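Local structure of carboxylesterase SOBER1 (Arabidopsis thaliana, 6AVX) at residues A[58-63]-A[132-137]; A[102-107]-A[112-117]; A[106-111]-A[192-197]; A[156-159]-A[164-167]; A[183-188]-A[201-206]. The protein hydrolyses carboxylic esters with short acyl chains, also cleaves phosphatidylcholine as a phospholipase A2, and restrains the plant hypersensitive response to the bacterial effector AvrBsT. The protein carries 1 engineered substitution. One frame throughout, in Å; residues are numbered along the deposited sequence. Where two conformers were deposited one is given.

Contact 1 (A[58-63]-A[132-137]); sequences SWFDVP and SGWVPF
Phe60 and Trp134 meet at their outer ring atoms, each reaching across from a loop. From CB outward, the Phe60 side chain approaches Trp134 step by step. Its CB already heads for 132-137, and CG sits between the backbone N and the carbonyl carbon (chi1 59°), which sends the ring into the interior. Further out, Phe60 CE1 comes to 3.9 Å from Trp134 CZ2. At the tip, Phe60 CZ makes the closest approach, 3.7 Å to Trp134 CZ2, and lies 4.4 Å from Pro136 CB, so the tip of the ring touches both the indole and, more loosely, the proline. The two aromatic side chains run past each other in opposite directions, and their rings meet obliquely. In the alpha/beta-hydrolase fold, 132-137 is the loop that follows central strand 127-131, while 58-63 leaves the small antiparallel sheet before helix 75-94. Trp134 lies beside the nucleophile elbow, its side chain about 4 Å from that of Ser108 at nearest atoms. Val62 adds a lighter touch, Val62 CG2 to Trp134 CZ2 at 4.4 Å. The backbones stay well apart: the nearest CA atoms, those of Val62 and Pro136, are 9.5 Å from each other, and side chains span the distance. Val78 of helix 75-94 packs against both Phe60 and Pro136, and Ser58 OG and Trp59 N hold the side-chain amide of Gln109.

Contact 2 (A[102-107]-A[112-117]); sequences VFICGL and ALTLAS
Thr114 presses its branched end against the backbone of strand 102-107 at Ile104, Cys105 and Gly106, and this is where strand and helix are tightly packed. Thr114 OG1 lies 3.1 Å from Cys105 C. No hydrogen bond links them: the hydroxyl is bonded instead to Gly110 O, one turn earlier in its own helix, and rests against the peptide group as a packing atom. The methyl Thr114 CG2, anti to the backbone N, comes to 3.3 Å from Ile104 O. The two branches of Thr114 thus rest on successive carbonyl groups of the strand, from the same side, with the nearest CA pair, Cys105 and Thr114, only 5.8 Å apart. Gly106 presents bare backbone here, its N 3.3 Å from Thr114 OG1. Ile104 closes the contact with its CG2 methyl, 3.7 Å from Thr114 OG1, while the rest of its side chain leads away.

One turn further along the helix things are looser. Ser117 has its CB directed at the strand without touching it, and Ser117 OG turns back to Leu113 O at 2.8 Å. That carbonyl takes Ser117 N as well, the two donors arriving from opposite faces. The sheet's other face carries Cys105 and also Phe103, which packs on helix 198-212.

The short axes run at 151° to each other, 7.1 Å apart at closest. Such a strand turning sharply back into a helix is the first half of a beta-alpha-beta unit, and the close fit of Thr114 against Gly106 involves the first glycine of the GxSxG nucleophile elbow of alpha/beta hydrolases.

Contact 3 (A[106-111]-A[192-197]); sequences GLSQGG and LGHSIS
Ser108 and His194 face each other across the presumed active site, the serine on the nucleophile elbow that joins strand 102-107 to helix 109-120 in alpha/beta hydrolases. By similarity both belong to the charge relay system, with Asp162 as the third member. The imidazole turns its NE2-CE1 edge to the serine, and the hydroxyl stands close to the ring plane, in front of that edge and not squarely at one atom: Ser108 OG is 3.0 Å from His194 NE2 and equally near CE1. Ser108 holds OG anti to its backbone N (chi1 -165°), which carries the oxygen out of the elbow toward the histidine. A water lies in the same ring plane and touches both, 2.9 Å from His194 NE2 and a rather short 2.5 Å from Ser108 OG. At the far side of the ring, His194 ND1 is hydrogen-bonded to Asp162 OD2, which fixes the rotation of the imidazole.

The elbow is sharp: Ser108 has a positive phi of 60°, and the turn is closed by Gly110 N bonding to Leu107 O at 2.9 Å. At Gly106 and Gly111 a CB would run into the backbone of the turn, against Gly110 O and Gly106 O respectively.

Next to the polar pair lies an apolar one. The side chains of Leu107 and Ile196 cross obliquely, the fork of the leucine lying against the extended end of the isoleucine. Leu107 CD1 is 3.9 Å from Ile196 CG1, and the other methyl, Leu107 CD2, comes to 4.0 Å from Ile196 CD1.

Contact 4 (A[156-159]-A[164-167]); sequences WSHG and MVLF
His158 and Val165 are joined by the one hydrogen bond of this contact, His158 NE2 to Val165 O at 2.9 Å. At the donor the bond is nearly straight, 171°, and the carbonyl oxygen lies in the imidazole plane; at the acceptor it is less regular, with the nitrogen 47° above the carbonyl plane. The other ring nitrogen is engaged within the strand: Trp156 NE1 donates to His158 ND1 at 3.1 Å, and each atom lies in the plane of the other's ring. The rotation of the imidazole is fixed by bonds at both nitrogens, and the pattern of one donor and one acceptor is consistent with a neutral ring protonated on NE2.

Van der Waals contacts fill in around these bonds. Val165 crosses the histidine at about a right angle, Val165 CG1 lying 3.7 Å from His158 CE1, while its other methyl, CG2, faces Ser108 and His194 of the presumed charge relay. The bond to its carbonyl is consistent with His158 being a second-shell residue that positions Val165 beside that site.

The aromatic part belongs to Phe167. Its ring and the imidazole stand nearly perpendicular, 84° between planes, and meet obliquely with centroids 5.9 Å apart. Phe167 CD1 rests 3.4 Å from Gly159 O, and His158 O lies at the edge of the phenyl ring, 3.8 Å from Phe167 CE1.

Asp162 OD1 takes Met164 N and Val165 N inside the turn. The contact lies at the C-terminal end of strand 154-159, which runs between strands 127-131 and 184-189; helix 167-171 starts at Phe167, whose ring also packs on Phe186 of the edge strand.

Contact 5 (A[183-188]-A[201-206]); sequences TCEFKA and LKYIES
The edge strand of the parallel sheet, 184-189, meets helix 198-212 here, the last strand and last helix of the alpha/beta-hydrolase fold, in a surface contact built round one tyrosine. Tyr203 leaves the helix with CG anti to its backbone N (chi1 -165°) and places its ring so that Lys187 lies over one face and Glu185 meets the hydroxyl at the edge; the side chains of these two leave the same face of the strand.

Glu185 takes the hydroxyl. Its extended chain comes from the direction opposite to that of the tyrosine, and Tyr203 OH donates to Glu185 OE2 at a short 2.5 Å, on the syn lone pair, the side of the other carboxylate oxygen. OE2 lies in the plane of the phenol, while the carboxylate itself is turned 79° from the ring.

Lys187 covers one face. A bend at chi2 leads its aliphatic chain across the ring, and Lys187 CG starts over Tyr203 CE2 at 3.9 Å. Lys187 CE ends up 3.9 Å from the ring centroid of Tyr203 and only 18° off the normal, a CH-pi contact. The ammonium group reaches beyond the ring to a water, Lys187 NZ to water 2.9 Å, and that water donates to Tyr203 OH at 2.7 Å. The phenol oxygen therefore gives one bond and receives another, and the positive charge nearby would probably favour the charged form of the carboxylate.

On the strand's other face Phe186 packs on Trp156, Phe167 and helix 173-180, while the neighbouring Ile204 turns to the sheet and packs on strands 127-131 and 154-159.

From the N terminus, the chain first enters contact 1 at 58-63, a loop that closes only when 132-137 returns to it. Contact 2 is nested inside, folding strand 102-107 back onto helix 109-120. Contact 3 starts on that same strand and overlaps contact 2 in sequence; it crosses contact 1, because its partner 192-197 comes long after residue 137. Within the loop of contact 3 lies contact 4, a short closure at the end of strand 154-159, which touches contact 3 through Val165. Contact 5 crosses contact 3 in turn, its strand preceding 192-197 and its helix following. Together they join the central strands, the loops carrying the presumed catalytic residues and the C-terminal helix.

Contact 1 (A[58-63]-A[132-137])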
# COMPACT_ATOMS: atom_id res chain seq x y z
N SER A 58 12.03 2.32 -8.02
CA SER A 58 11.42 3.20 -7.03
C SER A 58 10.10 3.70 -7.58
O SER A 58 10.04 4.24 -8.68
CB SER A 58 12.34 4.38 -6.78
OG SER A 58 11.72 5.28 -5.88
N TRP A 59 9.03 3.53 -6.79
CA TRP A 59 7.72 3.98 -7.26
C TRP A 59 7.63 5.49 -7.39
O TRP A 59 6.93 5.99 -8.27
CB TRP A 59 6.61 3.47 -6.33
CG TRP A 59 6.46 1.98 -6.33
CD1 TRP A 59 6.80 1.12 -5.33
CD2 TRP A 59 5.97 1.18 -7.41
NE1 TRP A 59 6.55 -0.17 -5.72
CE2 TRP A 59 6.04 -0.16 -6.99
CE3 TRP A 59 5.48 1.45 -8.69
CZ2 TRP A 59 5.65 -1.22 -7.81
CZ3 TRP A 59 5.10 0.40 -9.49
CH2 TRP A 59 5.18 -0.91 -9.05
N PHE A 60 8.25 6.23 -6.47
CA PHE A 60 8.17 7.69 -6.43
C PHE A 60 9.33 8.16 -5.57
O PHE A 60 9.88 7.40 -4.78
CB PHE A 60 6.81 8.17 -5.90
CG PHE A 60 6.49 7.68 -4.50
CD1 PHE A 60 7.01 8.33 -3.40
CD2 PHE A 60 5.65 6.60 -4.28
CE1 PHE A 60 6.72 7.89 -2.10
CE2 PHE A 60 5.35 6.16 -2.98
CZ PHE A 60 5.89 6.82 -1.90
N ASP A 61 9.72 9.42 -5.71
CA ASP A 61 10.92 9.86 -5.03
C ASP A 61 10.67 9.95 -3.53
O ASP A 61 9.60 10.35 -3.08
CB ASP A 61 11.39 11.21 -5.57
CG ASP A 61 12.82 11.53 -5.19
OD1 ASP A 61 13.59 10.61 -4.82
OD2 ASP A 61 13.16 12.73 -5.30
N VAL A 62 11.71 9.61 -2.77
CA VAL A 62 11.71 9.60 -1.31
C VAL A 62 12.81 10.58 -0.90
O VAL A 62 14.00 10.28 -1.09
CB VAL A 62 11.97 8.19 -0.77
CG1 VAL A 62 12.03 8.20 0.76
CG2 VAL A 62 10.90 7.23 -1.27
N PRO A 63 12.48 11.75 -0.37
CA PRO A 63 13.53 12.74 -0.08
C PRO A 63 14.44 12.37 1.07
O PRO A 63 15.63 12.71 1.02
CB PRO A 63 12.74 14.02 0.24
CG PRO A 63 11.41 13.84 -0.39
CD PRO A 63 11.13 12.36 -0.34
N SER A 132 3.80 -1.17 6.93
CA SER A 132 4.93 -0.33 7.28
C SER A 132 5.10 0.85 6.33
O SER A 132 6.21 1.23 5.96
CB SER A 132 6.21 -1.15 7.34
OG SER A 132 6.01 -2.30 8.17
N GLY A 133 3.98 1.45 5.96
CA GLY A 133 3.97 2.57 5.05
C GLY A 133 3.89 3.91 5.76
O GLY A 133 4.17 4.05 6.95
N TRP A 134 3.50 4.92 4.99
CA TRP A 134 3.34 6.27 5.50
C TRP A 134 2.34 6.98 4.60
O TRP A 134 1.97 6.48 3.54
CB TRP A 134 4.67 7.01 5.55
CG TRP A 134 5.32 7.27 4.21
CD1 TRP A 134 5.18 8.38 3.43
CD2 TRP A 134 6.25 6.42 3.52
NE1 TRP A 134 5.95 8.27 2.31
CE2 TRP A 134 6.64 7.10 2.35
CE3 TRP A 134 6.82 5.18 3.80
CZ2 TRP A 134 7.55 6.56 1.44
CZ3 TRP A 134 7.73 4.65 2.92
CH2 TRP A 134 8.11 5.35 1.75
N VAL A 135 1.88 8.15 5.03
CA VAL A 135 0.93 8.95 4.27
C VAL A 135 1.74 9.81 3.30
O VAL A 135 2.50 10.68 3.75
CB VAL A 135 0.07 9.82 5.18
CG1 VAL A 135 -0.93 10.62 4.35
CG2 VAL A 135 -0.68 8.94 6.17
N PRO A 136 1.63 9.61 1.98
CA PRO A 136 2.58 10.23 1.06
C PRO A 136 2.10 11.54 0.47
O PRO A 136 2.58 11.96 -0.58
CB PRO A 136 2.73 9.17 -0.03
CG PRO A 136 1.39 8.63 -0.14
CD PRO A 136 0.83 8.59 1.27
N PHE A 137 1.19 12.20 1.16
CA PHE A 137 0.69 13.50 0.73
C PHE A 137 0.11 14.21 1.94
O PHE A 137 -0.04 13.64 3.01
CB PHE A 137 -0.27 13.40 -0.48
CG PHE A 137 -1.22 12.20 -0.47
CD1 PHE A 137 -1.81 11.75 0.70
CD2 PHE A 137 -1.56 11.58 -1.66
CE1 PHE A 137 -2.70 10.67 0.67
CE2 PHE A 137 -2.44 10.52 -1.70
CZ PHE A 137 -3.01 10.07 -0.54

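Contact 2 (A[102-107]-A[112-117])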
# COMPACT_ATOMS: atom_id res chain seq x y z
N VAL A 102 -11.00 -6.61 -5.73
CA VAL A 102 -9.65 -6.12 -5.98
C VAL A 102 -9.06 -5.69 -4.65
O VAL A 102 -9.66 -4.88 -3.93
CB VAL A 102 -9.67 -4.92 -6.94
CG1 VAL A 102 -8.30 -4.27 -7.04
CG2 VAL A 102 -10.18 -5.35 -8.31
N PHE A 103 -7.88 -6.20 -4.33
CA PHE A 103 -7.14 -5.82 -3.13
C PHE A 103 -5.78 -5.30 -3.55
O PHE A 103 -5.11 -5.92 -4.39
CB PHE A 103 -7.00 -7.02 -2.20
CG PHE A 103 -8.31 -7.49 -1.68
CD1 PHE A 103 -9.11 -8.33 -2.43
CD2 PHE A 103 -8.77 -7.03 -0.47
CE1 PHE A 103 -10.36 -8.71 -1.96
CE2 PHE A 103 -10.01 -7.42 0.00
CZ PHE A 103 -10.79 -8.25 -0.74
N ILE A 104 -5.38 -4.16 -2.99
CA ILE A 104 -4.07 -3.56 -3.24
C ILE A 104 -3.29 -3.64 -1.94
O ILE A 104 -3.79 -3.26 -0.89
CB ILE A 104 -4.20 -2.09 -3.68
CG1 ILE A 104 -5.34 -1.88 -4.69
CG2 ILE A 104 -2.87 -1.60 -4.23
CD1 ILE A 104 -5.21 -2.67 -5.95
N CYS A 105 -2.05 -4.13 -2.01
CA CYS A 105 -1.22 -4.30 -0.83
C CYS A 105 0.18 -3.84 -1.15
O CYS A 105 0.60 -3.87 -2.31
CB CYS A 105 -1.11 -5.78 -0.45
SG CYS A 105 -2.63 -6.71 -0.32
N GLY A 106 0.94 -3.47 -0.13
CA GLY A 106 2.33 -3.15 -0.39
C GLY A 106 3.12 -2.86 0.86
O GLY A 106 2.57 -2.48 1.91
N LEU A 107 4.43 -2.99 0.73
CA LEU A 107 5.39 -2.77 1.80
C LEU A 107 6.10 -1.43 1.64
O LEU A 107 6.69 -1.16 0.59
CB LEU A 107 6.45 -3.87 1.79
CG LEU A 107 7.56 -3.73 2.84
CD1 LEU A 107 7.01 -3.81 4.27
CD2 LEU A 107 8.64 -4.77 2.62
N ALA A 112 2.79 3.06 1.05
CA ALA A 112 2.40 4.44 0.78
C ALA A 112 1.69 4.53 -0.56
O ALA A 112 0.66 5.21 -0.69
CB ALA A 112 3.65 5.32 0.80
N LEU A 113 2.20 3.84 -1.57
CA LEU A 113 1.56 3.87 -2.88
C LEU A 113 0.21 3.19 -2.86
O LEU A 113 -0.73 3.65 -3.52
CB LEU A 113 2.47 3.24 -3.93
CG LEU A 113 1.91 3.23 -5.35
CD1 LEU A 113 1.50 4.60 -5.82
CD2 LEU A 113 2.93 2.62 -6.28
N THR A 114 0.10 2.09 -2.12
CA THR A 114 -1.20 1.44 -1.93
C THR A 114 -2.22 2.42 -1.41
O THR A 114 -3.34 2.52 -1.93
CB THR A 114 -1.06 0.24 -0.96
OG1 THR A 114 -0.34 -0.81 -1.61
CG2 THR A 114 -2.40 -0.29 -0.50
N LEU A 115 -1.86 3.14 -0.35
CA LEU A 115 -2.80 4.08 0.24
C LEU A 115 -3.23 5.13 -0.77
O LEU A 115 -4.42 5.40 -0.93
CB LEU A 115 -2.15 4.74 1.45
CG LEU A 115 -3.15 5.58 2.26
CD1 LEU A 115 -4.03 4.69 3.11
CD2 LEU A 115 -2.42 6.60 3.11
N ALA A 116 -2.26 5.77 -1.42
CA ALA A 116 -2.58 6.81 -2.38
C ALA A 116 -3.45 6.28 -3.51
O ALA A 116 -4.40 6.94 -3.96
CB ALA A 116 -1.29 7.40 -2.94
N SER A 117 -3.14 5.07 -3.98
CA SER A 117 -3.86 4.51 -5.12
C SER A 117 -5.30 4.20 -4.75
O SER A 117 -6.21 4.44 -5.55
CB SER A 117 -3.15 3.26 -5.62
OG SER A 117 -1.85 3.55 -6.12

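Contact 3 (A[106-111]-A[192-197])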
# COMPACT_ATOMS: atom_id res chain seq x y z
N GLY A 106 0.94 -3.47 -0.13
CA GLY A 106 2.33 -3.15 -0.39
C GLY A 106 3.12 -2.86 0.86
O GLY A 106 2.57 -2.48 1.91
N LEU A 107 4.43 -2.99 0.73
CA LEU A 107 5.39 -2.77 1.80
C LEU A 107 6.10 -1.43 1.64
O LEU A 107 6.69 -1.16 0.59
CB LEU A 107 6.45 -3.87 1.79
CG LEU A 107 7.56 -3.73 2.84
CD1 LEU A 107 7.01 -3.81 4.27
CD2 LEU A 107 8.64 -4.77 2.62
N SER A 108 6.07 -0.62 2.70
CA SER A 108 6.89 0.58 2.84
C SER A 108 6.55 1.56 1.73
O SER A 108 5.42 2.02 1.66
CB SER A 108 8.36 0.21 2.97
OG SER A 108 9.06 1.35 3.45
N GLN A 109 7.48 1.86 0.82
CA GLN A 109 7.13 2.71 -0.31
C GLN A 109 5.91 2.18 -1.05
O GLN A 109 5.04 2.95 -1.47
CB GLN A 109 8.33 2.79 -1.27
CG GLN A 109 8.13 3.79 -2.39
CD GLN A 109 9.20 3.71 -3.43
OE1 GLN A 109 9.49 2.64 -3.97
NE2 GLN A 109 9.80 4.85 -3.73
N GLY A 110 5.81 0.87 -1.21
CA GLY A 110 4.66 0.27 -1.87
C GLY A 110 3.40 0.35 -1.03
O GLY A 110 2.29 0.32 -1.57
N GLY A 111 3.54 0.41 0.30
CA GLY A 111 2.39 0.65 1.16
C GLY A 111 1.88 2.08 1.07
O GLY A 111 0.68 2.32 1.02
N LEU A 192 8.37 -5.87 16.12
CA LEU A 192 8.71 -5.98 14.71
C LEU A 192 9.35 -4.68 14.24
O LEU A 192 8.93 -3.59 14.62
CB LEU A 192 7.44 -6.26 13.90
CG LEU A 192 7.61 -6.46 12.40
CD1 LEU A 192 8.40 -7.72 12.11
CD2 LEU A 192 6.26 -6.54 11.70
N GLY A 193 10.36 -4.81 13.41
CA GLY A 193 10.97 -3.69 12.74
C GLY A 193 10.45 -3.50 11.34
O GLY A 193 9.25 -3.69 11.06
N HIS A 194 11.34 -3.13 10.43
CA HIS A 194 10.97 -2.79 9.06
C HIS A 194 11.09 -4.03 8.18
O HIS A 194 12.02 -4.17 7.39
CB HIS A 194 11.84 -1.66 8.54
CG HIS A 194 11.28 -1.00 7.33
ND1 HIS A 194 10.11 -0.27 7.37
CD2 HIS A 194 11.70 -0.97 6.05
CE1 HIS A 194 9.84 0.19 6.16
NE2 HIS A 194 10.80 -0.21 5.35
N SER A 195 10.15 -4.94 8.37
CA SER A 195 10.15 -6.20 7.63
C SER A 195 8.75 -6.75 7.69
O SER A 195 7.88 -6.22 8.39
CB SER A 195 11.15 -7.20 8.22
OG SER A 195 10.77 -7.57 9.53
N ILE A 196 8.53 -7.84 6.96
CA ILE A 196 7.27 -8.56 6.96
C ILE A 196 7.43 -9.84 7.75
O ILE A 196 8.36 -10.61 7.50
CB ILE A 196 6.85 -8.92 5.53
CG1 ILE A 196 6.67 -7.65 4.70
CG2 ILE A 196 5.56 -9.76 5.55
CD1 ILE A 196 6.34 -7.92 3.25
N SER A 197 6.50 -10.10 8.65
CA SER A 197 6.46 -11.40 9.31
C SER A 197 5.36 -12.27 8.72
O SER A 197 4.36 -11.77 8.18
CB SER A 197 6.24 -11.25 10.80
OG SER A 197 4.92 -10.84 11.06
O HOH W 1 11.35 0.85 2.70

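Contact 4 (A[156-159]-A[164-167])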
# COMPACT_ATOMS: atom_id res chain seq x y z
N TRP A 156 -3.90 -1.38 8.10
CA TRP A 156 -2.54 -0.87 8.23
C TRP A 156 -1.82 -1.70 9.28
O TRP A 156 -2.27 -1.76 10.42
CB TRP A 156 -2.60 0.58 8.69
CG TRP A 156 -1.30 1.31 8.57
CD1 TRP A 156 -0.13 1.05 9.21
CD2 TRP A 156 -1.04 2.43 7.72
NE1 TRP A 156 0.84 1.93 8.82
CE2 TRP A 156 0.31 2.80 7.90
CE3 TRP A 156 -1.82 3.16 6.82
CZ2 TRP A 156 0.87 3.87 7.22
CZ3 TRP A 156 -1.26 4.21 6.14
CH2 TRP A 156 0.08 4.56 6.35
N SER A 157 -0.71 -2.32 8.89
CA SER A 157 0.11 -3.15 9.76
C SER A 157 1.44 -2.44 9.94
O SER A 157 2.03 -1.99 8.95
CB SER A 157 0.35 -4.50 9.09
OG SER A 157 -0.86 -5.21 8.90
N HIS A 158 1.93 -2.31 11.17
CA HIS A 158 3.19 -1.60 11.40
C HIS A 158 3.90 -2.19 12.60
O HIS A 158 3.27 -2.50 13.62
CB HIS A 158 2.94 -0.11 11.63
CG HIS A 158 3.98 0.80 11.04
ND1 HIS A 158 3.68 1.69 10.03
CD2 HIS A 158 5.29 0.96 11.31
CE1 HIS A 158 4.77 2.36 9.70
NE2 HIS A 158 5.77 1.93 10.46
N GLY A 159 5.22 -2.31 12.48
CA GLY A 159 6.04 -2.80 13.57
C GLY A 159 6.38 -1.67 14.52
O GLY A 159 6.75 -0.58 14.12
N MET A 164 13.04 2.68 10.31
CA MET A 164 13.16 3.17 8.95
C MET A 164 11.94 3.95 8.51
O MET A 164 12.08 5.02 7.91
CB MET A 164 13.44 2.02 7.99
CG MET A 164 14.79 1.44 8.28
SD MET A 164 15.15 -0.04 7.36
CE MET A 164 15.07 0.58 5.68
N VAL A 165 10.76 3.45 8.83
CA VAL A 165 9.51 4.19 8.73
C VAL A 165 8.95 4.11 10.14
O VAL A 165 8.46 3.07 10.58
CB VAL A 165 8.55 3.58 7.71
CG1 VAL A 165 7.24 4.36 7.71
CG2 VAL A 165 9.18 3.59 6.33
N LEU A 166 9.13 5.20 10.90
CA LEU A 166 8.82 5.15 12.32
C LEU A 166 7.37 4.78 12.55
O LEU A 166 6.48 5.16 11.80
CB LEU A 166 9.08 6.50 12.99
CG LEU A 166 10.50 7.05 12.98
CD1 LEU A 166 10.65 7.90 14.22
CD2 LEU A 166 11.57 6.01 12.96
N PHE A 167 7.15 4.04 13.63
CA PHE A 167 5.79 3.65 14.00
C PHE A 167 4.87 4.86 14.07
O PHE A 167 3.70 4.78 13.67
CB PHE A 167 5.87 2.90 15.34
CG PHE A 167 4.56 2.32 15.81
CD1 PHE A 167 4.01 1.20 15.20
CD2 PHE A 167 3.89 2.87 16.90
CE1 PHE A 167 2.83 0.65 15.65
CE2 PHE A 167 2.70 2.32 17.35
CZ PHE A 167 2.17 1.20 16.72

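Contact 5 (A[183-188]-A[201-206])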
# COMPACT_ATOMS: atom_id res chain seq x y z
N THR A 183 -12.32 4.29 6.69
CA THR A 183 -12.24 3.38 7.81
C THR A 183 -10.95 2.58 7.75
O THR A 183 -10.65 1.94 6.73
CB THR A 183 -13.44 2.43 7.77
OG1 THR A 183 -14.65 3.20 7.82
CG2 THR A 183 -13.43 1.47 8.95
N CYS A 184 -10.18 2.61 8.83
CA CYS A 184 -8.89 1.94 8.88
C CYS A 184 -8.79 1.11 10.15
O CYS A 184 -9.06 1.61 11.25
CB CYS A 184 -7.78 2.98 8.85
SG CYS A 184 -6.12 2.33 8.95
N GLU A 185 -8.41 -0.14 10.00
CA GLU A 185 -7.97 -0.96 11.12
C GLU A 185 -6.46 -0.86 11.19
O GLU A 185 -5.77 -1.11 10.20
CB GLU A 185 -8.35 -2.43 10.95
CG GLU A 185 -7.84 -3.25 12.17
CD GLU A 185 -7.97 -4.75 12.05
OE1 GLU A 185 -8.67 -5.26 11.15
OE2 GLU A 185 -7.34 -5.43 12.90
N PHE A 186 -5.93 -0.53 12.36
CA PHE A 186 -4.50 -0.44 12.56
C PHE A 186 -4.07 -1.63 13.41
O PHE A 186 -4.64 -1.87 14.49
CB PHE A 186 -4.17 0.87 13.26
CG PHE A 186 -2.70 1.15 13.37
CD1 PHE A 186 -2.03 1.85 12.38
CD2 PHE A 186 -1.99 0.72 14.48
CE1 PHE A 186 -0.66 2.11 12.51
CE2 PHE A 186 -0.64 0.97 14.60
CZ PHE A 186 0.03 1.67 13.61
N LYS A 187 -3.11 -2.39 12.92
CA LYS A 187 -2.61 -3.59 13.58
C LYS A 187 -1.14 -3.37 13.90
O LYS A 187 -0.30 -3.36 12.99
CB LYS A 187 -2.81 -4.81 12.68
CG LYS A 187 -2.51 -6.13 13.33
CD LYS A 187 -3.48 -6.42 14.47
CE LYS A 187 -3.24 -7.80 15.05
NZ LYS A 187 -3.61 -7.84 16.49
N ALA A 188 -0.83 -3.19 15.18
CA ALA A 188 0.55 -3.02 15.63
C ALA A 188 1.17 -4.39 15.86
O ALA A 188 0.51 -5.32 16.34
CB ALA A 188 0.61 -2.23 16.93
N LEU A 201 1.31 -11.52 7.50
CA LEU A 201 0.67 -11.93 6.26
C LEU A 201 -0.58 -12.76 6.53
O LEU A 201 -1.59 -12.61 5.84
CB LEU A 201 1.65 -12.71 5.38
CG LEU A 201 2.85 -11.92 4.86
CD1 LEU A 201 3.75 -12.83 4.08
CD2 LEU A 201 2.37 -10.75 4.00
N LYS A 202 -0.52 -13.67 7.51
CA LYS A 202 -1.70 -14.47 7.81
C LYS A 202 -2.86 -13.60 8.27
O LYS A 202 -4.03 -13.89 7.98
CB LYS A 202 -1.39 -15.50 8.90
CG LYS A 202 -0.31 -16.50 8.57
CD LYS A 202 -0.64 -17.35 7.39
CE LYS A 202 0.42 -18.43 7.22
NZ LYS A 202 0.16 -19.29 6.05
N TYR A 203 -2.57 -12.54 9.02
CA TYR A 203 -3.63 -11.64 9.45
C TYR A 203 -4.23 -10.89 8.26
O TYR A 203 -5.46 -10.72 8.18
CB TYR A 203 -3.08 -10.65 10.46
CG TYR A 203 -4.13 -9.91 11.23
CD1 TYR A 203 -4.74 -10.48 12.34
CD2 TYR A 203 -4.53 -8.62 10.86
CE1 TYR A 203 -5.70 -9.81 13.06
CE2 TYR A 203 -5.50 -7.95 11.59
CZ TYR A 203 -6.09 -8.55 12.68
OH TYR A 203 -7.05 -7.89 13.40
N ILE A 204 -3.39 -10.45 7.32
CA ILE A 204 -3.90 -9.86 6.09
C ILE A 204 -4.78 -10.87 5.35
O ILE A 204 -5.85 -10.52 4.85
CB ILE A 204 -2.74 -9.34 5.23
CG1 ILE A 204 -2.05 -8.16 5.92
CG2 ILE A 204 -3.24 -8.95 3.83
CD1 ILE A 204 -0.66 -7.90 5.42
N GLU A 205 -4.32 -12.12 5.25
CA GLU A 205 -5.13 -13.14 4.58
C GLU A 205 -6.49 -13.27 5.24
O GLU A 205 -7.52 -13.34 4.56
CB GLU A 205 -4.41 -14.49 4.60
CG GLU A 205 -5.24 -15.63 3.99
CD GLU A 205 -4.50 -16.94 3.95
OE1 GLU A 205 -3.77 -17.21 4.93
OE2 GLU A 205 -4.61 -17.65 2.94
N SER A 206 -6.52 -13.31 6.57
CA SER A 206 -7.79 -13.43 7.28
C SER A 206 -8.69 -12.23 7.01
O SER A 206 -9.91 -12.37 6.89
CB SER A 206 -7.54 -13.58 8.78
OG SER A 206 -6.89 -14.80 9.06
O HOH W 2 -6.48 -8.11 16.08